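Local coordinates for protein CDA peptide synthetase I (PDB 5DU9) that belongs to the condensation-domain family of peptide synthetases, with an alpha/beta fold of mixed sheets flanked by helices, at residues Y216-F221 with E348-E353; L313-A318 with S337-H342; G116-W121 with A141-G146; R120-D125 with L151-V156. The protein carries 1 engineered substitution. One frame throughout, in Å; residues are numbered along the deposited sequence.

Contact 1: residues Y216-F221 with E348-E353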
loop_
_atom_site.group_PDB
_atom_site.type_symbol
_atom_site.label_atom_id
_atom_site.label_comp_id
_atom_site.label_asym_id
_atom_site.label_seq_id
_atom_site.Cartn_x
_atom_site.Cartn_y
_atom_site.Cartn_z
ATOM N N TYR A 216 -4.928 21.219 -14.458
ATOM C CA TYR A 216 -5.876 20.120 -14.619
ATOM C C TYR A 216 -6.553 19.776 -13.300
ATOM O O TYR A 216 -7.778 19.694 -13.221
ATOM C CB TYR A 216 -5.184 18.871 -15.167
ATOM C CG TYR A 216 -6.069 17.641 -15.139
ATOM C CD1 TYR A 216 -7.037 17.438 -16.112
ATOM C CD2 TYR A 216 -5.940 16.687 -14.135
ATOM C CE1 TYR A 216 -7.851 16.322 -16.090
ATOM C CE2 TYR A 216 -6.748 15.562 -14.104
ATOM C CZ TYR A 216 -7.701 15.387 -15.084
ATOM O OH TYR A 216 -8.506 14.276 -15.057
ATOM N N TRP A 217 -5.749 19.580 -12.264
ATOM C CA TRP A 217 -6.272 19.101 -10.991
ATOM C C TRP A 217 -7.066 20.168 -10.248
ATOM O O TRP A 217 -8.112 19.876 -9.673
ATOM C CB TRP A 217 -5.132 18.584 -10.115
ATOM C CG TRP A 217 -4.668 17.238 -10.549
ATOM C CD1 TRP A 217 -3.466 16.920 -11.113
ATOM C CD2 TRP A 217 -5.415 16.021 -10.480
ATOM N NE1 TRP A 217 -3.416 15.575 -11.389
ATOM C CE2 TRP A 217 -4.601 15.000 -11.009
ATOM C CE3 TRP A 217 -6.693 15.691 -10.017
ATOM C CZ2 TRP A 217 -5.022 13.680 -11.090
ATOM C CZ3 TRP A 217 -7.104 14.372 -10.093
ATOM C CH2 TRP A 217 -6.276 13.388 -10.629
ATOM N N THR A 218 -6.583 21.405 -10.259
ATOM C CA THR A 218 -7.303 22.475 -9.580
ATOM C C THR A 218 -8.630 22.737 -10.283
ATOM O O THR A 218 -9.639 23.008 -9.633
ATOM C CB THR A 218 -6.484 23.771 -9.514
ATOM O OG1 THR A 218 -6.048 24.144 -10.827
ATOM C CG2 THR A 218 -5.278 23.586 -8.608
ATOM N N GLY A 219 -8.629 22.630 -11.607
ATOM C CA GLY A 219 -9.836 22.841 -12.391
ATOM C C GLY A 219 -10.945 21.867 -12.048
ATOM O O GLY A 219 -12.121 22.237 -12.036
ATOM N N LEU A 220 -10.570 20.621 -11.762
ATOM C CA LEU A 220 -11.534 19.569 -11.439
ATOM C C LEU A 220 -12.229 19.772 -10.097
ATOM O O LEU A 220 -13.310 19.227 -9.870
ATOM C CB LEU A 220 -10.846 18.197 -11.416
ATOM C CG LEU A 220 -10.508 17.479 -12.726
ATOM C CD1 LEU A 220 -10.015 16.071 -12.405
ATOM C CD2 LEU A 220 -11.696 17.425 -13.674
ATOM N N PHE A 221 -11.605 20.538 -9.206
ATOM C CA PHE A 221 -12.091 20.658 -7.830
ATOM C C PHE A 221 -12.294 22.104 -7.387
ATOM O O PHE A 221 -12.062 22.441 -6.226
ATOM C CB PHE A 221 -11.117 19.951 -6.883
ATOM C CG PHE A 221 -11.053 18.470 -7.093
ATOM C CD1 PHE A 221 -11.929 17.629 -6.432
ATOM C CD2 PHE A 221 -10.124 17.912 -7.960
ATOM C CE1 PHE A 221 -11.880 16.261 -6.625
ATOM C CE2 PHE A 221 -10.074 16.550 -8.160
ATOM C CZ PHE A 221 -10.953 15.721 -7.489
ATOM N N GLU A 348 -0.709 15.615 -2.215
ATOM C CA GLU A 348 -0.567 16.506 -1.071
ATOM C C GLU A 348 -0.376 17.952 -1.529
ATOM O O GLU A 348 -0.702 18.888 -0.801
ATOM C CB GLU A 348 0.593 16.058 -0.171
ATOM C CG GLU A 348 1.984 16.116 -0.799
ATOM C CD GLU A 348 2.363 14.869 -1.577
ATOM O OE1 GLU A 348 1.497 14.004 -1.827
ATOM O OE2 GLU A 348 3.555 14.760 -1.942
ATOM N N ASP A 349 0.139 18.140 -2.738
ATOM C CA ASP A 349 0.245 19.483 -3.300
ATOM C C ASP A 349 -1.131 20.016 -3.689
ATOM O O ASP A 349 -1.441 21.188 -3.454
ATOM C CB ASP A 349 1.176 19.500 -4.515
ATOM C CG ASP A 349 2.637 19.358 -4.135
ATOM O OD1 ASP A 349 2.955 19.409 -2.928
ATOM O OD2 ASP A 349 3.472 19.207 -5.050
ATOM N N LEU A 350 -1.957 19.160 -4.282
ATOM C CA LEU A 350 -3.312 19.557 -4.652
ATOM C C LEU A 350 -4.081 19.991 -3.409
ATOM O O LEU A 350 -4.744 21.026 -3.412
ATOM C CB LEU A 350 -4.044 18.416 -5.362
ATOM C CG LEU A 350 -5.518 18.648 -5.706
ATOM C CD1 LEU A 350 -5.690 19.881 -6.587
ATOM C CD2 LEU A 350 -6.107 17.418 -6.382
ATOM N N ASP A 351 -3.971 19.203 -2.345
ATOM C CA ASP A 351 -4.646 19.521 -1.090
ATOM C C ASP A 351 -4.189 20.858 -0.525
ATOM O O ASP A 351 -5.000 21.631 -0.019
ATOM C CB ASP A 351 -4.407 18.420 -0.057
ATOM C CG ASP A 351 -5.178 17.155 -0.360
ATOM O OD1 ASP A 351 -6.091 17.191 -1.216
ATOM O OD2 ASP A 351 -4.874 16.122 0.268
ATOM N N ARG A 352 -2.891 21.131 -0.610
ATOM C CA ARG A 352 -2.347 22.376 -0.073
ATOM C C ARG A 352 -2.885 23.591 -0.825
ATOM O O ARG A 352 -3.091 24.652 -0.237
ATOM C CB ARG A 352 -0.818 22.361 -0.129
ATOM N N GLU A 353 -3.118 23.432 -2.125
ATOM C CA GLU A 353 -3.602 24.534 -2.947
ATOM C C GLU A 353 -5.094 24.778 -2.746
ATOM O O GLU A 353 -5.535 25.924 -2.684
ATOM C CB GLU A 353 -3.324 24.275 -4.427
ATOM C CG GLU A 353 -3.805 25.416 -5.328
ATOM C CD GLU A 353 -2.868 25.733 -6.485
ATOM O OE1 GLU A 353 -1.687 25.324 -6.453
ATOM O OE2 GLU A 353 -3.320 26.407 -7.433
#
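The rings of Trp217 and Phe221 both meet Leu350, whose CD2 comes in obliquely to each, 4.1 Å from Trp217 CE3 and 4.3 Å from Phe221 CD2. One face of the Trp217 indole carries Tyr216, with CE2 over its centre, while Phe221 CE2 lies in plane at the indole's edge; the edge of the Phe221 ring has Trp217 O in its plane. Leu350 holds CG anti to the backbone N (chi1 175°), and its other methyl, CD1, rests 3.8 Å from Trp217 CB, the two side chains crossing at about a right angle. Beside this apolar patch, Thr218 CG2 packs 3.6 Å from Glu353 OE2. The polar ends look to Arg214: Glu353 OE1 forms a salt bridge with its NE, and Thr218 OG1 hydrogen-bonds its carbonyl. The axes of helical segments 216-220 and 348-353 come within 10.4 Å at 51°, in apolar helix-helix packing without a hydrogen bond across. Glu348, on the same helix as Leu350, lines the (2S)-2-amino-N-butyl-propanamide pocket. Helix 208-220 ends here and helix 347-354 runs past it, both against strand 311-318: Trp217 touches Leu313, while Phe221 and Leu350 touch Pro314. Val359, on a loop, also packs on Phe221 and Leu350.

Contact 2: residues L313-A318 with S337-H342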
loop_
_atom_site.group_PDB
_atom_site.type_symbol
_atom_site.label_atom_id
_atom_site.label_comp_id
_atom_site.label_asym_id
_atom_site.label_seq_id
_atom_site.Cartn_x
_atom_site.Cartn_y
_atom_site.Cartn_z
ATOM N N LEU A 313 -4.221 10.137 -5.558
ATOM C CA LEU A 313 -4.972 11.156 -6.277
ATOM C C LEU A 313 -6.470 10.904 -6.217
ATOM O O LEU A 313 -6.906 9.758 -6.135
ATOM C CB LEU A 313 -4.507 11.228 -7.728
ATOM C CG LEU A 313 -3.143 11.894 -7.892
ATOM C CD1 LEU A 313 -2.560 11.585 -9.258
ATOM C CD2 LEU A 313 -3.234 13.396 -7.675
ATOM N N PRO A 314 -7.257 11.986 -6.249
ATOM C CA PRO A 314 -8.711 11.882 -6.122
ATOM C C PRO A 314 -9.381 11.539 -7.441
ATOM O O PRO A 314 -9.122 12.184 -8.456
ATOM C CB PRO A 314 -9.111 13.277 -5.659
ATOM C CG PRO A 314 -8.123 14.165 -6.335
ATOM C CD PRO A 314 -6.827 13.392 -6.365
ATOM N N LEU A 315 -10.231 10.521 -7.411
ATOM C CA LEU A 315 -11.001 10.110 -8.570
ATOM C C LEU A 315 -12.441 10.541 -8.363
ATOM O O LEU A 315 -13.144 10.015 -7.497
ATOM C CB LEU A 315 -10.899 8.597 -8.765
ATOM C CG LEU A 315 -11.380 8.033 -10.100
ATOM C CD1 LEU A 315 -10.424 8.410 -11.220
ATOM C CD2 LEU A 315 -11.519 6.529 -10.000
ATOM N N ARG A 316 -12.872 11.524 -9.143
ATOM C CA ARG A 316 -14.210 12.061 -9.011
ATOM C C ARG A 316 -15.124 11.442 -10.050
ATOM O O ARG A 316 -14.811 11.435 -11.244
ATOM C CB ARG A 316 -14.189 13.572 -9.152
ATOM C CG ARG A 316 -15.459 14.206 -8.697
ATOM C CD ARG A 316 -15.288 15.696 -8.592
ATOM N NE ARG A 316 -16.324 16.283 -7.766
ATOM C CZ ARG A 316 -16.348 17.557 -7.409
ATOM N NH1 ARG A 316 -15.385 18.380 -7.811
ATOM N NH2 ARG A 316 -17.335 18.004 -6.648
ATOM N N LEU A 317 -16.253 10.926 -9.576
ATOM C CA LEU A 317 -17.156 10.120 -10.386
ATOM C C LEU A 317 -18.588 10.587 -10.183
ATOM O O LEU A 317 -19.048 10.695 -9.048
ATOM C CB LEU A 317 -17.036 8.640 -10.009
ATOM C CG LEU A 317 -15.612 8.088 -9.943
ATOM C CD1 LEU A 317 -15.545 6.803 -9.138
ATOM C CD2 LEU A 317 -15.083 7.868 -11.347
ATOM N N ALA A 318 -19.286 10.865 -11.279
ATOM C CA ALA A 318 -20.705 11.168 -11.216
ATOM C C ALA A 318 -21.494 9.906 -11.524
ATOM O O ALA A 318 -21.263 9.264 -12.545
ATOM C CB ALA A 318 -21.067 12.282 -12.189
ATOM N N SER A 337 -8.433 7.731 -16.940
ATOM C CA SER A 337 -7.603 8.162 -18.063
ATOM C C SER A 337 -7.000 9.534 -17.773
ATOM O O SER A 337 -5.812 9.763 -18.012
ATOM C CB SER A 337 -8.411 8.191 -19.358
ATOM O OG SER A 337 -8.768 6.877 -19.753
ATOM N N GLY A 338 -7.813 10.434 -17.232
ATOM C CA GLY A 338 -7.351 11.769 -16.903
ATOM C C GLY A 338 -6.404 11.772 -15.718
ATOM O O GLY A 338 -5.415 12.498 -15.698
ATOM N N LEU A 339 -6.716 10.958 -14.718
ATOM C CA LEU A 339 -5.860 10.830 -13.546
ATOM C C LEU A 339 -4.469 10.347 -13.952
ATOM O O LEU A 339 -3.454 10.917 -13.540
ATOM C CB LEU A 339 -6.491 9.873 -12.530
ATOM C CG LEU A 339 -5.767 9.685 -11.194
ATOM C CD1 LEU A 339 -6.787 9.377 -10.102
ATOM C CD2 LEU A 339 -4.736 8.569 -11.275
ATOM N N LEU A 340 -4.426 9.308 -14.774
ATOM C CA LEU A 340 -3.150 8.731 -15.188
ATOM C C LEU A 340 -2.348 9.698 -16.050
ATOM O O LEU A 340 -1.121 9.734 -15.974
ATOM C CB LEU A 340 -3.379 7.424 -15.946
ATOM C CG LEU A 340 -3.913 6.269 -15.096
ATOM C CD1 LEU A 340 -4.267 5.095 -15.993
ATOM C CD2 LEU A 340 -2.913 5.848 -14.033
ATOM N N ALA A 341 -3.046 10.485 -16.859
ATOM C CA ALA A 341 -2.399 11.429 -17.766
ATOM C C ALA A 341 -1.755 12.599 -17.018
ATOM O O ALA A 341 -0.903 13.300 -17.572
ATOM C CB ALA A 341 -3.402 11.948 -18.785
ATOM N N HIS A 342 -2.160 12.800 -15.766
ATOM C CA HIS A 342 -1.638 13.888 -14.940
ATOM C C HIS A 342 -1.161 13.353 -13.585
ATOM O O HIS A 342 -1.199 14.055 -12.580
ATOM C CB HIS A 342 -2.709 14.962 -14.739
ATOM C CG HIS A 342 -3.258 15.512 -16.020
ATOM N ND1 HIS A 342 -4.329 14.943 -16.676
ATOM C CD2 HIS A 342 -2.877 16.571 -16.772
ATOM C CE1 HIS A 342 -4.588 15.634 -17.772
ATOM N NE2 HIS A 342 -3.723 16.627 -17.853
#
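Leu315 and Leu339 mark the nearest CA approach, 7.2 Å between their CA atoms, where strand 313-318 and helix 337-341 run nearly antiparallel with axes 9.3 Å apart at 158°. Leu339 carries the contact. With CG anti to the backbone N (chi1 -176°), its CD1 methyl sits 3.8 Å from Leu313 CB and 3.9 Å from Leu315 CD1, so one methyl bridges two residues on alternate strand positions. The Leu315 and Leu339 side chains cross at about a right angle. The same Leu339 CD1 also lies 4.0 Å from the carbonyl oxygen Pro314 O, a plain van der Waals contact. At the helix end, His342 ND1 donates to Gly338 O over 2.8 Å in a nearly straight bond (168°), with the oxygen in the ring plane; this fixes the rotation of the imidazole, which also stacks on Tyr216. His342 O accepts from Trp217 NE1. Farther along, Leu315 and Leu317 both pack on Ala335, extending the apolar seam toward the N-terminal part of the helix. This is helix-on-sheet packing of an alpha/beta fold: helix 325-341 turns back from strand 311-318 and lies against the two-stranded antiparallel sheet formed by strands 287-294 and 311-318, Leu339 reaching Val294 as well.

Contact 3: residues G116-W121 with A141-G146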
loop_
_atom_site.group_PDB
_atom_site.type_symbol
_atom_site.label_atom_id
_atom_site.label_comp_id
_atom_site.label_asym_id
_atom_site.label_seq_id
_atom_site.Cartn_x
_atom_site.Cartn_y
_atom_site.Cartn_z
ATOM N N GLY A 116 -3.235 -16.033 15.739
ATOM C CA GLY A 116 -3.689 -14.909 16.539
ATOM C C GLY A 116 -2.562 -14.255 17.319
ATOM O O GLY A 116 -2.483 -13.028 17.408
ATOM N N GLU A 117 -1.683 -15.071 17.887
ATOM C CA GLU A 117 -0.545 -14.548 18.636
ATOM C C GLU A 117 0.406 -13.776 17.732
ATOM O O GLU A 117 0.978 -12.762 18.140
ATOM C CB GLU A 117 0.210 -15.681 19.331
ATOM C CG GLU A 117 -0.428 -16.136 20.619
ATOM C CD GLU A 117 -0.508 -15.027 21.651
ATOM O OE1 GLU A 117 0.555 -14.487 22.027
ATOM O OE2 GLU A 117 -1.632 -14.686 22.074
ATOM N N ALA A 118 0.583 -14.264 16.510
ATOM C CA ALA A 118 1.436 -13.592 15.543
ATOM C C ALA A 118 0.864 -12.222 15.191
ATOM O O ALA A 118 1.597 -11.239 15.106
ATOM C CB ALA A 118 1.593 -14.441 14.295
ATOM N N GLN A 119 -0.451 -12.162 14.995
ATOM C CA GLN A 119 -1.113 -10.906 14.660
ATOM C C GLN A 119 -0.952 -9.908 15.798
ATOM O O GLN A 119 -0.676 -8.732 15.568
ATOM C CB GLN A 119 -2.600 -11.136 14.366
ATOM C CG GLN A 119 -3.366 -9.866 13.979
ATOM C CD GLN A 119 -2.940 -9.306 12.628
ATOM O OE1 GLN A 119 -2.941 -10.014 11.622
ATOM N NE2 GLN A 119 -2.576 -8.030 12.605
ATOM N N ARG A 120 -1.125 -10.390 17.024
ATOM C CA ARG A 120 -0.974 -9.553 18.206
ATOM C C ARG A 120 0.448 -9.001 18.292
ATOM O O ARG A 120 0.649 -7.840 18.647
ATOM C CB ARG A 120 -1.320 -10.344 19.469
ATOM C CG ARG A 120 -1.200 -9.538 20.749
ATOM C CD ARG A 120 -1.721 -10.308 21.950
ATOM N NE ARG A 120 -1.407 -9.624 23.201
ATOM C CZ ARG A 120 -0.193 -9.577 23.742
ATOM N NH1 ARG A 120 0.829 -10.173 23.141
ATOM N NH2 ARG A 120 0.001 -8.931 24.883
ATOM N N TRP A 121 1.429 -9.832 17.955
ATOM C CA TRP A 121 2.827 -9.409 17.979
ATOM C C TRP A 121 3.082 -8.312 16.954
ATOM O O TRP A 121 3.749 -7.315 17.244
ATOM C CB TRP A 121 3.759 -10.596 17.710
ATOM C CG TRP A 121 5.182 -10.331 18.103
ATOM C CD1 TRP A 121 5.800 -10.728 19.253
ATOM C CD2 TRP A 121 6.161 -9.604 17.352
ATOM N NE1 TRP A 121 7.104 -10.295 19.263
ATOM C CE2 TRP A 121 7.349 -9.601 18.111
ATOM C CE3 TRP A 121 6.149 -8.954 16.114
ATOM C CZ2 TRP A 121 8.513 -8.977 17.667
ATOM C CZ3 TRP A 121 7.305 -8.333 15.682
ATOM C CH2 TRP A 121 8.470 -8.350 16.457
ATOM N N ALA A 141 10.493 -10.195 11.581
ATOM C CA ALA A 141 10.276 -11.371 12.412
ATOM C C ALA A 141 9.820 -12.560 11.584
ATOM O O ALA A 141 8.979 -12.428 10.697
ATOM C CB ALA A 141 9.257 -11.070 13.501
ATOM N N LEU A 142 10.400 -13.717 11.885
ATOM C CA LEU A 142 9.958 -14.984 11.327
ATOM C C LEU A 142 9.203 -15.739 12.407
ATOM O O LEU A 142 9.760 -16.037 13.460
ATOM C CB LEU A 142 11.146 -15.812 10.827
ATOM C CG LEU A 142 10.801 -17.191 10.257
ATOM C CD1 LEU A 142 10.054 -17.057 8.935
ATOM C CD2 LEU A 142 12.053 -18.037 10.091
ATOM N N PHE A 143 7.931 -16.019 12.152
ATOM C CA PHE A 143 7.128 -16.821 13.064
ATOM C C PHE A 143 7.071 -18.266 12.589
ATOM O O PHE A 143 6.891 -18.521 11.400
ATOM C CB PHE A 143 5.708 -16.268 13.176
ATOM C CG PHE A 143 5.633 -14.881 13.741
ATOM C CD1 PHE A 143 5.494 -14.682 15.105
ATOM C CD2 PHE A 143 5.688 -13.775 12.908
ATOM C CE1 PHE A 143 5.419 -13.407 15.626
ATOM C CE2 PHE A 143 5.611 -12.497 13.428
ATOM C CZ PHE A 143 5.474 -12.315 14.788
ATOM N N THR A 144 7.238 -19.201 13.519
ATOM C CA THR A 144 6.924 -20.604 13.271
ATOM C C THR A 144 5.526 -20.859 13.825
ATOM O O THR A 144 5.260 -20.570 14.992
ATOM C CB THR A 144 7.944 -21.552 13.928
ATOM O OG1 THR A 144 9.258 -21.264 13.433
ATOM C CG2 THR A 144 7.601 -23.009 13.630
ATOM N N LEU A 145 4.635 -21.394 12.993
ATOM C CA LEU A 145 3.223 -21.518 13.362
ATOM C C LEU A 145 2.747 -22.943 13.626
ATOM O O LEU A 145 1.592 -23.150 14.001
ATOM C CB LEU A 145 2.350 -20.920 12.263
ATOM C CG LEU A 145 2.591 -19.450 11.927
ATOM C CD1 LEU A 145 1.594 -19.001 10.870
ATOM C CD2 LEU A 145 2.497 -18.573 13.166
ATOM N N GLY A 146 3.618 -23.921 13.425
ATOM C CA GLY A 146 3.206 -25.309 13.549
ATOM C C GLY A 146 2.682 -25.829 12.224
ATOM O O GLY A 146 2.243 -25.053 11.373
#
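Trp121 reaches from the helix to Phe143 and Ala141 of the strand, its CG held anti to the backbone N (chi1 -163°). Contact begins at the root: Trp121 CB lies 3.8 Å from Phe143 CZ, and CG keeps almost the same distance from that atom. Along the indole, CD2 stays beside Phe143 CZ and CE3 comes nearest to it, at 3.7 Å. Farther out on the same six-membered ring the partner is Ala141, whose CB lies 4.0 Å from Trp121 CZ3 and 4.1 Å from Trp121 CH2. The two aromatic groups form an offset edge-to-face pair: the edge of Phe143 is directed at the indole face, with 5.5 Å between the centroids of the Trp121 five-membered ring and the Phe143 ring and their planes at 77°. One helical turn earlier, Ala118 occupies a face of Phe143; its CB stands 4.0 Å from the ring centroid and only 12° off the normal, a CH-pi contact. Phe143 is therefore held at both face and edge by residues of one helix. Leu145 CD2 closes the patch more loosely, 4.4 Å from Ala118 CB. Helix 114-126 is the crossover of a beta-alpha-beta unit and lies over its two parallel neighbouring strands: besides its partners on strand 138-146, Trp121 touches Arg104 and Ile106 of strand 103-107. Phe143 packs on Ile106 too, and on Leu151 of strand 149-157.

Contact 4: residues R120-D125 with L151-V156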
loop_
_atom_site.group_PDB
_atom_site.type_symbol
_atom_site.label_atom_id
_atom_site.label_comp_id
_atom_site.label_asym_id
_atom_site.label_seq_id
_atom_site.Cartn_x
_atom_site.Cartn_y
_atom_site.Cartn_z
ATOM N N ARG A 120 -1.125 -10.390 17.024
ATOM C CA ARG A 120 -0.974 -9.553 18.206
ATOM C C ARG A 120 0.448 -9.001 18.292
ATOM O O ARG A 120 0.649 -7.840 18.647
ATOM C CB ARG A 120 -1.320 -10.344 19.469
ATOM C CG ARG A 120 -1.200 -9.538 20.749
ATOM C CD ARG A 120 -1.721 -10.308 21.950
ATOM N NE ARG A 120 -1.407 -9.624 23.201
ATOM C CZ ARG A 120 -0.193 -9.577 23.742
ATOM N NH1 ARG A 120 0.829 -10.173 23.141
ATOM N NH2 ARG A 120 0.001 -8.931 24.883
ATOM N N TRP A 121 1.429 -9.832 17.955
ATOM C CA TRP A 121 2.827 -9.409 17.979
ATOM C C TRP A 121 3.082 -8.312 16.954
ATOM O O TRP A 121 3.749 -7.315 17.244
ATOM C CB TRP A 121 3.759 -10.596 17.710
ATOM C CG TRP A 121 5.182 -10.331 18.103
ATOM C CD1 TRP A 121 5.800 -10.728 19.253
ATOM C CD2 TRP A 121 6.161 -9.604 17.352
ATOM N NE1 TRP A 121 7.104 -10.295 19.263
ATOM C CE2 TRP A 121 7.349 -9.601 18.111
ATOM C CE3 TRP A 121 6.149 -8.954 16.114
ATOM C CZ2 TRP A 121 8.513 -8.977 17.667
ATOM C CZ3 TRP A 121 7.305 -8.333 15.682
ATOM C CH2 TRP A 121 8.470 -8.350 16.457
ATOM N N MET A 122 2.550 -8.502 15.750
ATOM C CA MET A 122 2.737 -7.538 14.675
ATOM C C MET A 122 2.044 -6.215 15.002
ATOM O O MET A 122 2.579 -5.143 14.727
ATOM C CB MET A 122 2.212 -8.104 13.353
ATOM C CG MET A 122 3.028 -9.278 12.828
ATOM S SD MET A 122 2.496 -9.875 11.210
ATOM C CE MET A 122 0.942 -10.659 11.615
ATOM N N ASP A 123 0.859 -6.292 15.596
ATOM C CA ASP A 123 0.121 -5.092 15.979
ATOM C C ASP A 123 0.890 -4.278 17.018
ATOM O O ASP A 123 0.931 -3.051 16.956
ATOM C CB ASP A 123 -1.257 -5.457 16.529
ATOM C CG ASP A 123 -2.197 -5.977 15.461
ATOM O OD1 ASP A 123 -1.957 -5.703 14.267
ATOM O OD2 ASP A 123 -3.183 -6.652 15.819
ATOM N N ARG A 124 1.498 -4.967 17.975
ATOM C CA ARG A 124 2.267 -4.295 19.010
ATOM C C ARG A 124 3.561 -3.714 18.436
ATOM O O ARG A 124 4.014 -2.654 18.858
ATOM C CB ARG A 124 2.559 -5.260 20.157
ATOM C CG ARG A 124 1.305 -5.654 20.923
ATOM C CD ARG A 124 1.551 -6.799 21.889
ATOM N NE ARG A 124 2.360 -6.389 23.032
ATOM C CZ ARG A 124 1.874 -5.838 24.141
ATOM N NH1 ARG A 124 0.572 -5.614 24.271
ATOM N NH2 ARG A 124 2.694 -5.502 25.128
ATOM N N ASP A 125 4.148 -4.398 17.463
ATOM C CA ASP A 125 5.340 -3.874 16.810
ATOM C C ASP A 125 4.998 -2.612 16.027
ATOM O O ASP A 125 5.717 -1.614 16.093
ATOM C CB ASP A 125 5.961 -4.915 15.879
ATOM C CG ASP A 125 7.246 -4.421 15.238
ATOM O OD1 ASP A 125 8.316 -4.575 15.862
ATOM O OD2 ASP A 125 7.179 -3.860 14.125
ATOM N N LEU A 151 5.438 -17.504 9.052
ATOM C CA LEU A 151 4.976 -16.171 8.712
ATOM C C LEU A 151 6.156 -15.224 8.824
ATOM O O LEU A 151 6.811 -15.174 9.865
ATOM C CB LEU A 151 3.831 -15.738 9.635
ATOM C CG LEU A 151 3.085 -14.450 9.280
ATOM C CD1 LEU A 151 1.657 -14.515 9.795
ATOM C CD2 LEU A 151 3.790 -13.226 9.854
ATOM N N TYR A 152 6.440 -14.498 7.746
ATOM C CA TYR A 152 7.489 -13.484 7.762
ATOM C C TYR A 152 6.854 -12.110 7.832
ATOM O O TYR A 152 6.125 -11.725 6.922
ATOM C CB TYR A 152 8.383 -13.577 6.520
ATOM C CG TYR A 152 9.606 -12.690 6.612
ATOM C CD1 TYR A 152 9.510 -11.311 6.453
ATOM C CD2 TYR A 152 10.857 -13.230 6.879
ATOM C CE1 TYR A 152 10.625 -10.500 6.553
ATOM C CE2 TYR A 152 11.974 -12.428 6.974
ATOM C CZ TYR A 152 11.852 -11.064 6.811
ATOM O OH TYR A 152 12.966 -10.264 6.914
ATOM N N TYR A 153 7.144 -11.377 8.904
ATOM C CA TYR A 153 6.622 -10.027 9.093
ATOM C C TYR A 153 7.645 -8.973 8.711
ATOM O O TYR A 153 8.776 -8.984 9.190
ATOM C CB TYR A 153 6.195 -9.823 10.548
ATOM C CG TYR A 153 5.978 -8.374 10.955
ATOM C CD1 TYR A 153 4.902 -7.641 10.468
ATOM C CD2 TYR A 153 6.836 -7.753 11.852
ATOM C CE1 TYR A 153 4.697 -6.326 10.853
ATOM C CE2 TYR A 153 6.638 -6.438 12.243
ATOM C CZ TYR A 153 5.565 -5.733 11.745
ATOM O OH TYR A 153 5.373 -4.425 12.143
ATOM N N LEU A 154 7.216 -8.060 7.848
ATOM C CA LEU A 154 8.004 -6.902 7.460
ATOM C C LEU A 154 7.315 -5.642 7.958
ATOM O O LEU A 154 6.297 -5.220 7.406
ATOM C CB LEU A 154 8.179 -6.845 5.940
ATOM C CG LEU A 154 8.829 -5.573 5.381
ATOM C CD1 LEU A 154 10.253 -5.419 5.878
ATOM C CD2 LEU A 154 8.786 -5.578 3.860
ATOM N N GLY A 155 7.870 -5.063 9.019
ATOM C CA GLY A 155 7.388 -3.805 9.552
ATOM C C GLY A 155 8.335 -2.719 9.100
ATOM O O GLY A 155 9.547 -2.915 9.099
ATOM N N VAL A 156 7.789 -1.577 8.704
ATOM C CA VAL A 156 8.616 -0.483 8.225
ATOM C C VAL A 156 8.070 0.848 8.688
ATOM O O VAL A 156 6.930 0.944 9.151
ATOM C CB VAL A 156 8.707 -0.461 6.679
ATOM C CG1 VAL A 156 9.305 -1.760 6.150
ATOM C CG2 VAL A 156 7.332 -0.209 6.052
#
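Tyr153 and Asp125 both hold CG anti to the backbone N (chi1 165° and -177°), Tyr153 from the strand and Asp125 from the helix, and both CB atoms point across the contact. The two side chains cross obliquely and are joined by a hydrogen bond, Tyr153 OH donating to Asp125 OD2 over 2.7 Å. The hydroxyl arrives on the anti side of that oxygen, 25° out of the carboxylate plane; OD2 lies in the plane of the phenol ring, to which the carboxylate stands nearly perpendicular. Met122 packs on one face of the same ring. Its CG makes a CH-pi contact 3.8 Å from the Tyr153 centroid, and the sulfur forms an oblique Met-aromatic contact, with SD 3.4 Å from Tyr153 CD1. Met122 SD also touches Leu151 CD2 at 3.8 Å. Gly155 N lies over the opposite face, toward the rim, and Trp121 CZ3 approaches Tyr153 CD2 at 3.9 Å. The buried strand thus presents a phenol whose hydroxyl is satisfied by the helix. Asp125 OD2 is also in a salt bridge with Arg33 NH2 and OD1 is bonded to Ser139 OG; these donors would probably favour an ionised carboxylate, with OD2 shared between the phenol and the arginine.

All four contacts are largely buried, but they form two pairs on opposite sides of the chain's centre. Contacts 1 and 2 adjoin around strand 311-318, which contact 2 holds and the helices of contact 1 pack on, and contact 2 is nested in the chain loop closed by contact 1. Contacts 3 and 4 share Trp121 and helix 114-126, which packs on neighbouring strands of one mixed sheet, antiparallel to 138-146 and parallel to 149-157. Between the pairs, centres lie about 34 to 43 Å apart. Contacts 1 and 2 rest on leucine methyls, contact 3 on an edge-to-face aromatic pair and a CH-pi contact; contact 4, closest to the chain's centre, alone has a hydrogen bond across its segments.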